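Local atomic coordinates of Pcza361.24 (Amycolatopsis orientalis, PDB entry 3G2M), a protein that probably transfers the methyl group of S-adenosyl-L-methionine to an amine nitrogen of glycopeptide antibiotics during their biosynthesis. Residues A[144-158]-A[175-189]. Numbering follows the deposited sequence.
Sequences AFALDKRFGTVVISS and SVREHLEPGGKFLLS
H179 ties the 144-150 loop to the end of helix 166-179 through both ring nitrogens. L147 N donates to H179 NE2 over 2.8 Å and lies only 1° out of the imidazole plane; at the ring's other nitrogen, ND1 donates to S175 O at 2.8 Å, nearly straight at 172°. The two bonds fix the ring's rotation and are consistent with a neutral ring protonated at ND1. H179 O accepts from F151 N (2.7 Å), and E181 N returns a bond to F151 O. Beyond the E181-G184 type II turn, parallel pairing resumes: V154 N reaches K185 O at 2.9 Å, L187 N reaches V154 O at 2.8 Å, and the ladder runs on to I156 and S189.

Just past strand 151-156, S189 OG takes the S158 N-H, with 2.9 Å between S158 N and S189 OG. That hydroxyl also bonds E71, as does the OG of S157, a residue of the S-adenosylmethionine site.

Packing follows. F145 CE1 sits over one face of the H179 ring, the two planes inclined at 37°, while S175 CB makes a CH-pi contact 3.8 Å from the F145 centroid. The F186 ring is sandwiched between V176 CG1 on one face and L188 CG on the other; I156 CG2 approaches its CE1. On the other side of the sheet V155 CG1 meets L187 CB, and helix 69-79 packs there through F75.

Helix 166-179 connects adjacent parallel strands 151-156 and 184-191, the right-handed beta-alpha-beta crossover expected of a Rossmann-like methyltransferase; H179 pins that helix to the loop leading into strand 151-156, alongside the backbone ladder, with S189 sharing E71 with the cofactor-binding S157.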
loop_
_atom_site.group_PDB
_atom_site.type_symbol
_atom_site.label_atom_id
_atom_site.label_comp_id
_atom_site.label_asym_id
_atom_site.label_seq_id
_atom_site.Cartn_x
_atom_site.Cartn_y
_atom_site.Cartn_z
ATOM N N ALA A 144 -7.390 14.386 -8.920
ATOM C CA ALA A 144 -8.696 14.823 -9.417
ATOM C C ALA A 144 -8.548 16.224 -9.987
ATOM O O ALA A 144 -8.756 17.209 -9.284
ATOM C CB ALA A 144 -9.729 14.804 -8.300
ATOM N N PHE A 145 -8.133 16.310 -11.242
ATOM C CA PHE A 145 -7.976 17.605 -11.911
ATOM C C PHE A 145 -8.785 17.649 -13.200
ATOM O O PHE A 145 -9.157 16.611 -13.755
ATOM C CB PHE A 145 -6.491 17.920 -12.182
ATOM C CG PHE A 145 -5.811 16.933 -13.099
ATOM C CD1 PHE A 145 -5.705 17.191 -14.465
ATOM C CD2 PHE A 145 -5.281 15.744 -12.602
ATOM C CE1 PHE A 145 -5.090 16.287 -15.314
ATOM C CE2 PHE A 145 -4.658 14.837 -13.447
ATOM C CZ PHE A 145 -4.572 15.102 -14.808
ATOM N N ALA A 146 -9.039 18.865 -13.676
ATOM C CA ALA A 146 -9.822 19.078 -14.875
ATOM C C ALA A 146 -9.413 20.410 -15.479
ATOM O O ALA A 146 -9.553 21.453 -14.843
ATOM C CB ALA A 146 -11.305 19.075 -14.537
ATOM N N LEU A 147 -8.892 20.357 -16.698
ATOM C CA LEU A 147 -8.468 21.545 -17.426
ATOM C C LEU A 147 -9.244 21.672 -18.718
ATOM O O LEU A 147 -9.790 20.689 -19.217
ATOM C CB LEU A 147 -6.968 21.470 -17.747
ATOM C CG LEU A 147 -6.037 21.208 -16.562
ATOM C CD1 LEU A 147 -4.615 20.986 -17.025
ATOM C CD2 LEU A 147 -6.118 22.356 -15.579
ATOM N N ASP A 148 -9.274 22.889 -19.256
ATOM C CA ASP A 148 -9.888 23.160 -20.551
ATOM C C ASP A 148 -8.848 22.970 -21.668
ATOM O O ASP A 148 -8.711 23.799 -22.575
ATOM C CB ASP A 148 -10.481 24.572 -20.563
ATOM C CG ASP A 148 -11.351 24.835 -21.780
ATOM O OD1 ASP A 148 -11.876 23.864 -22.377
ATOM O OD2 ASP A 148 -11.500 26.020 -22.146
ATOM N N LYS A 149 -8.113 21.865 -21.580
ATOM C CA LYS A 149 -7.036 21.557 -22.509
ATOM C C LYS A 149 -6.737 20.059 -22.484
ATOM O O LYS A 149 -6.851 19.416 -21.441
ATOM C CB LYS A 149 -5.779 22.354 -22.134
ATOM C CG LYS A 149 -4.674 22.348 -23.188
ATOM C CD LYS A 149 -3.723 23.524 -22.997
ATOM C CE LYS A 149 -2.546 23.440 -23.959
ATOM N NZ LYS A 149 -1.702 24.672 -23.926
ATOM N N ARG A 150 -6.375 19.511 -23.640
ATOM C CA ARG A 150 -5.826 18.151 -23.716
ATOM C C ARG A 150 -4.383 18.213 -24.212
ATOM O O ARG A 150 -3.964 19.225 -24.760
ATOM C CB ARG A 150 -6.694 17.236 -24.585
ATOM C CG ARG A 150 -8.019 16.882 -23.930
ATOM C CD ARG A 150 -8.823 15.849 -24.714
ATOM N NE ARG A 150 -10.249 16.028 -24.452
ATOM C CZ ARG A 150 -11.033 15.167 -23.807
ATOM N NH1 ARG A 150 -10.559 14.013 -23.359
ATOM N NH2 ARG A 150 -12.312 15.462 -23.630
ATOM N N PHE A 151 -3.622 17.141 -23.995
ATOM C CA PHE A 151 -2.177 17.166 -24.226
ATOM C C PHE A 151 -1.702 15.909 -24.935
ATOM O O PHE A 151 -2.272 14.834 -24.758
ATOM C CB PHE A 151 -1.418 17.308 -22.898
ATOM C CG PHE A 151 -1.778 18.535 -22.108
ATOM C CD1 PHE A 151 -0.954 19.649 -22.126
ATOM C CD2 PHE A 151 -2.928 18.566 -21.324
ATOM C CE1 PHE A 151 -1.274 20.787 -21.395
ATOM C CE2 PHE A 151 -3.259 19.696 -20.593
ATOM C CZ PHE A 151 -2.427 20.810 -20.624
ATOM N N GLY A 152 -0.650 16.048 -25.738
ATOM C CA GLY A 152 -0.051 14.897 -26.410
ATOM C C GLY A 152 0.820 14.077 -25.474
ATOM O O GLY A 152 1.082 12.905 -25.738
ATOM N N THR A 153 1.269 14.705 -24.387
ATOM C CA THR A 153 2.151 14.090 -23.392
ATOM C C THR A 153 1.747 14.533 -21.986
ATOM O O THR A 153 1.569 15.724 -21.733
ATOM C CB THR A 153 3.636 14.486 -23.621
ATOM O OG1 THR A 153 3.991 14.269 -24.991
ATOM C CG2 THR A 153 4.572 13.666 -22.729
ATOM N N VAL A 154 1.591 13.564 -21.085
ATOM C CA VAL A 154 1.373 13.833 -19.667
ATOM C C VAL A 154 2.417 13.055 -18.857
ATOM O O VAL A 154 2.616 11.867 -19.081
ATOM C CB VAL A 154 -0.070 13.457 -19.207
ATOM C CG1 VAL A 154 -0.240 13.692 -17.698
ATOM C CG2 VAL A 154 -1.123 14.251 -19.982
ATOM N N VAL A 155 3.081 13.731 -17.925
ATOM C CA VAL A 155 4.165 13.114 -17.144
ATOM C C VAL A 155 3.949 13.232 -15.631
ATOM O O VAL A 155 3.361 14.204 -15.146
ATOM C CB VAL A 155 5.591 13.655 -17.536
ATOM C CG1 VAL A 155 5.899 13.385 -19.005
ATOM C CG2 VAL A 155 5.736 15.130 -17.243
ATOM N N ILE A 156 4.416 12.222 -14.896
ATOM C CA ILE A 156 4.398 12.259 -13.437
ATOM C C ILE A 156 5.642 11.567 -12.876
ATOM O O ILE A 156 6.075 10.532 -13.387
ATOM C CB ILE A 156 3.073 11.664 -12.845
ATOM C CG1 ILE A 156 2.929 12.003 -11.353
ATOM C CG2 ILE A 156 2.956 10.149 -13.091
ATOM C CD1 ILE A 156 1.553 11.687 -10.788
ATOM N N SER A 157 6.211 12.158 -11.833
ATOM C CA SER A 157 7.427 11.644 -11.224
ATOM C C SER A 157 7.121 10.657 -10.101
ATOM O O SER A 157 6.074 10.753 -9.448
ATOM C CB SER A 157 8.280 12.804 -10.705
ATOM O OG SER A 157 9.570 12.356 -10.316
ATOM N N SER A 158 8.045 9.720 -9.877
ATOM C CA SER A 158 7.896 8.694 -8.837
ATOM C C SER A 158 7.437 9.230 -7.482
ATOM O O SER A 158 6.531 8.673 -6.870
ATOM C CB SER A 158 9.215 7.938 -8.643
ATOM O OG SER A 158 9.027 6.900 -7.701
ATOM N N SER A 175 -8.303 10.798 -14.587
ATOM C CA SER A 175 -8.041 12.196 -14.932
ATOM C C SER A 175 -7.091 12.304 -16.126
ATOM O O SER A 175 -7.369 13.028 -17.083
ATOM C CB SER A 175 -7.491 12.968 -13.731
ATOM O OG SER A 175 -8.457 13.087 -12.689
ATOM N N VAL A 176 -5.980 11.571 -16.073
ATOM C CA VAL A 176 -5.011 11.556 -17.177
ATOM C C VAL A 176 -5.659 11.144 -18.509
ATOM O O VAL A 176 -5.476 11.838 -19.517
ATOM C CB VAL A 176 -3.766 10.687 -16.860
ATOM C CG1 VAL A 176 -2.848 10.591 -18.085
ATOM C CG2 VAL A 176 -2.996 11.267 -15.681
ATOM N N ARG A 177 -6.420 10.041 -18.513
ATOM C CA ARG A 177 -7.176 9.621 -19.706
ATOM C C ARG A 177 -7.947 10.791 -20.323
ATOM O O ARG A 177 -7.882 11.026 -21.537
ATOM C CB ARG A 177 -8.158 8.481 -19.379
ATOM C CG ARG A 177 -9.034 8.068 -20.565
ATOM C CD ARG A 177 -10.252 7.255 -20.159
ATOM N NE ARG A 177 -11.202 8.038 -19.370
ATOM C CZ ARG A 177 -11.646 7.694 -18.166
ATOM N NH1 ARG A 177 -11.245 6.557 -17.597
ATOM N NH2 ARG A 177 -12.504 8.480 -17.531
ATOM N N GLU A 178 -8.653 11.542 -19.479
ATOM C CA GLU A 178 -9.497 12.640 -19.963
ATOM C C GLU A 178 -8.701 13.808 -20.549
ATOM O O GLU A 178 -9.275 14.664 -21.221
ATOM C CB GLU A 178 -10.438 13.133 -18.860
ATOM C CG GLU A 178 -11.478 12.102 -18.415
ATOM C CD GLU A 178 -12.381 11.638 -19.544
ATOM O OE1 GLU A 178 -12.808 12.470 -20.366
ATOM O OE2 GLU A 178 -12.668 10.432 -19.606
ATOM N N HIS A 179 -7.390 13.830 -20.312
ATOM C CA HIS A 179 -6.536 14.953 -20.728
ATOM C C HIS A 179 -5.540 14.602 -21.826
ATOM O O HIS A 179 -4.756 15.450 -22.252
ATOM C CB HIS A 179 -5.810 15.560 -19.519
ATOM C CG HIS A 179 -6.704 16.360 -18.629
ATOM N ND1 HIS A 179 -7.497 15.785 -17.662
ATOM C CD2 HIS A 179 -6.944 17.690 -18.570
ATOM C CE1 HIS A 179 -8.182 16.726 -17.040
ATOM N NE2 HIS A 179 -7.862 17.892 -17.570
ATOM N N LEU A 180 -5.573 13.354 -22.280
ATOM C CA LEU A 180 -4.749 12.927 -23.394
ATOM C C LEU A 180 -5.479 13.156 -24.715
ATOM O O LEU A 180 -6.650 12.798 -24.862
ATOM C CB LEU A 180 -4.388 11.443 -23.271
ATOM C CG LEU A 180 -3.353 10.988 -22.239
ATOM C CD1 LEU A 180 -3.325 9.465 -22.194
ATOM C CD2 LEU A 180 -1.969 11.544 -22.557
ATOM N N GLU A 181 -4.775 13.753 -25.668
ATOM C CA GLU A 181 -5.246 13.820 -27.043
ATOM C C GLU A 181 -5.164 12.415 -27.646
ATOM O O GLU A 181 -4.440 11.564 -27.112
ATOM C CB GLU A 181 -4.395 14.815 -27.839
ATOM C CG GLU A 181 -4.974 16.228 -27.877
ATOM C CD GLU A 181 -3.964 17.292 -28.292
ATOM O OE1 GLU A 181 -4.342 18.491 -28.285
ATOM O OE2 GLU A 181 -2.803 16.941 -28.620
ATOM N N PRO A 182 -5.938 12.138 -28.720
ATOM C CA PRO A 182 -5.763 10.866 -29.437
ATOM C C PRO A 182 -4.294 10.569 -29.750
ATOM O O PRO A 182 -3.595 11.417 -30.305
ATOM C CB PRO A 182 -6.567 11.062 -30.738
ATOM C CG PRO A 182 -7.100 12.466 -30.699
ATOM C CD PRO A 182 -7.044 12.932 -29.283
ATOM N N GLY A 183 -3.835 9.379 -29.371
ATOM C CA GLY A 183 -2.437 8.990 -29.566
ATOM C C GLY A 183 -1.469 9.552 -28.533
ATOM O O GLY A 183 -0.269 9.285 -28.598
ATOM N N GLY A 184 -1.979 10.334 -27.582
ATOM C CA GLY A 184 -1.143 10.940 -26.547
ATOM C C GLY A 184 -0.568 9.906 -25.592
ATOM O O GLY A 184 -1.141 8.828 -25.411
ATOM N N LYS A 185 0.570 10.222 -24.983
ATOM C CA LYS A 185 1.184 9.291 -24.036
ATOM C C LYS A 185 1.312 9.794 -22.594
ATOM O O LYS A 185 1.522 10.987 -22.335
ATOM C CB LYS A 185 2.506 8.709 -24.564
ATOM C CG LYS A 185 3.587 9.701 -24.961
ATOM C CD LYS A 185 4.606 9.034 -25.917
ATOM C CE LYS A 185 5.088 7.668 -25.396
ATOM N NZ LYS A 185 5.909 6.928 -26.408
ATOM N N PHE A 186 1.149 8.848 -21.673
ATOM C CA PHE A 186 1.289 9.067 -20.243
ATOM C C PHE A 186 2.611 8.442 -19.819
ATOM O O PHE A 186 2.800 7.233 -19.943
ATOM C CB PHE A 186 0.108 8.411 -19.508
ATOM C CG PHE A 186 0.103 8.624 -18.013
ATOM C CD1 PHE A 186 0.763 9.709 -17.425
ATOM C CD2 PHE A 186 -0.614 7.752 -17.188
ATOM C CE1 PHE A 186 0.740 9.900 -16.048
ATOM C CE2 PHE A 186 -0.653 7.944 -15.803
ATOM C CZ PHE A 186 0.024 9.009 -15.233
ATOM N N LEU A 187 3.534 9.273 -19.347
ATOM C CA LEU A 187 4.852 8.797 -18.929
ATOM C C LEU A 187 4.992 8.905 -17.430
ATOM O O LEU A 187 4.673 9.940 -16.846
ATOM C CB LEU A 187 5.979 9.600 -19.594
ATOM C CG LEU A 187 6.277 9.575 -21.100
ATOM C CD1 LEU A 187 6.745 8.222 -21.568
ATOM C CD2 LEU A 187 5.117 10.038 -21.947
ATOM N N LEU A 188 5.481 7.835 -16.812
ATOM C CA LEU A 188 5.702 7.815 -15.371
ATOM C C LEU A 188 7.114 7.330 -15.052
ATOM O O LEU A 188 7.618 6.415 -15.697
ATOM C CB LEU A 188 4.692 6.890 -14.673
ATOM C CG LEU A 188 3.200 6.883 -15.015
ATOM C CD1 LEU A 188 2.901 5.938 -16.172
ATOM C CD2 LEU A 188 2.402 6.440 -13.778
ATOM N N SER A 189 7.757 7.957 -14.074
ATOM C CA SER A 189 8.930 7.355 -13.456
ATOM C C SER A 189 8.491 6.722 -12.145
ATOM O O SER A 189 7.587 7.236 -11.480
ATOM C CB SER A 189 10.038 8.374 -13.225
ATOM O OG SER A 189 9.682 9.314 -12.229
#